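PDB 3CCY: putative TetR-family transcriptional regulator from Bordetella parapertussis 12822, which probably binds DNA through a helix-turn-helix domain and regulates transcription, as TetR-family repressors do. Local coordinates for residues Thr67-Val70 / Asp71-Glu75. Residues are numbered along the deposited sequence; the frame is centred on the assembly and turned at random.
Sequences TTHV and DSLLE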
# COMPACT_ATOMS: atom_id res chain seq x y z
N THR A 67 10.02 -16.51 1.88
CA THR A 67 10.34 -17.42 0.78
C THR A 67 9.22 -18.44 0.57
O THR A 67 8.76 -18.66 -0.56
CB THR A 67 11.69 -18.13 1.03
OG1 THR A 67 12.73 -17.14 1.05
CG2 THR A 67 12.00 -19.13 -0.06
N THR A 68 8.76 -19.06 1.65
CA THR A 68 7.74 -20.08 1.51
C THR A 68 6.44 -19.43 1.05
O THR A 68 5.70 -20.00 0.27
CB THR A 68 7.55 -20.94 2.78
OG1 THR A 68 6.82 -20.21 3.77
CG2 THR A 68 8.91 -21.40 3.34
N HIS A 69 6.19 -18.20 1.50
CA HIS A 69 4.97 -17.53 1.12
C HIS A 69 4.90 -17.12 -0.37
O HIS A 69 3.85 -17.30 -1.01
CB HIS A 69 4.77 -16.28 1.98
CG HIS A 69 3.50 -15.57 1.69
ND1 HIS A 69 2.28 -16.02 2.17
CD2 HIS A 69 3.24 -14.46 0.97
CE1 HIS A 69 1.33 -15.20 1.75
NE2 HIS A 69 1.88 -14.26 1.02
N VAL A 70 5.97 -16.53 -0.89
CA VAL A 70 5.99 -16.16 -2.32
C VAL A 70 6.08 -17.43 -3.18
O VAL A 70 5.44 -17.49 -4.23
CB VAL A 70 7.07 -15.09 -2.69
CG1 VAL A 70 8.47 -15.64 -2.68
CG2 VAL A 70 6.76 -14.42 -4.08
N ASP A 71 6.81 -18.45 -2.72
CA ASP A 71 6.88 -19.72 -3.45
C ASP A 71 5.48 -20.33 -3.58
O ASP A 71 5.10 -20.78 -4.64
CB ASP A 71 7.86 -20.72 -2.80
CG ASP A 71 9.32 -20.40 -3.13
OD1 ASP A 71 9.58 -19.53 -3.98
OD2 ASP A 71 10.21 -21.02 -2.52
N SER A 72 4.71 -20.29 -2.50
CA SER A 72 3.33 -20.82 -2.52
C SER A 72 2.43 -20.05 -3.49
O SER A 72 1.67 -20.65 -4.27
CB SER A 72 2.75 -20.77 -1.12
OG SER A 72 1.83 -21.82 -0.92
N LEU A 73 2.51 -18.72 -3.43
CA LEU A 73 1.71 -17.87 -4.28
C LEU A 73 2.03 -18.16 -5.77
O LEU A 73 1.12 -18.27 -6.60
CB LEU A 73 2.00 -16.42 -3.91
CG LEU A 73 1.02 -15.30 -4.22
CD1 LEU A 73 -0.45 -15.73 -4.18
CD2 LEU A 73 1.29 -14.12 -3.25
N LEU A 74 3.32 -18.27 -6.09
CA LEU A 74 3.76 -18.58 -7.45
C LEU A 74 3.24 -19.92 -7.95
O LEU A 74 2.76 -20.01 -9.07
CB LEU A 74 5.30 -18.52 -7.57
CG LEU A 74 5.90 -17.09 -7.61
CD1 LEU A 74 7.42 -17.16 -7.47
CD2 LEU A 74 5.54 -16.31 -8.89
N GLU A 75 3.30 -20.96 -7.12
CA GLU A 75 2.85 -22.27 -7.55
C GLU A 75 1.35 -22.24 -7.77
O GLU A 75 0.88 -22.73 -8.79
CB GLU A 75 3.20 -23.38 -6.56
CG GLU A 75 3.58 -24.75 -7.20
CD GLU A 75 3.41 -24.89 -8.76
OE1 GLU A 75 2.28 -25.23 -9.23
OE2 GLU A 75 4.43 -24.72 -9.51
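Asp-71 sits one turn on from Thr-67: its N donates to Thr-67 O at 2.9 Å, and the two side chains run side by side in the same direction. With CG beside the backbone N (chi1 -78°), the carboxylate folds back along the helix, bringing OD2 to 3.6 Å from Thr-67 CG2, a methyl-to-oxygen contact. OD1 instead forms a salt bridge with Lys-130, and Thr-67 OG1 bonds to the carbonyl of Arg-63 one turn back. Ser-72 N bonds to Thr-68 O at 3.0 Å on the more open side. These i to i+4 bonds belong to the long helix 58-81, which, as in other TetR-family proteins, follows the predicted helix-turn-helix motif and links the DNA-binding part to the C-terminal helical domain. Leu-73 N reaches His-69 O at 3.1 Å, while its CD2 approaches the imidazole obliquely, 4.3 Å from His-69 NE2. That nitrogen is buried without a polar partner in the model; both side chains pack on Ile-101 of helix 87-115. Leu-74 N closes on Val-70 O at 2.9 Å. Leu-74 CD1 lies 4.4 Å from Val-70 CG2, a loose apolar contact facing helix 122-145, where Leu-74 meets Tyr-137 and Val-70 meets Lys-130.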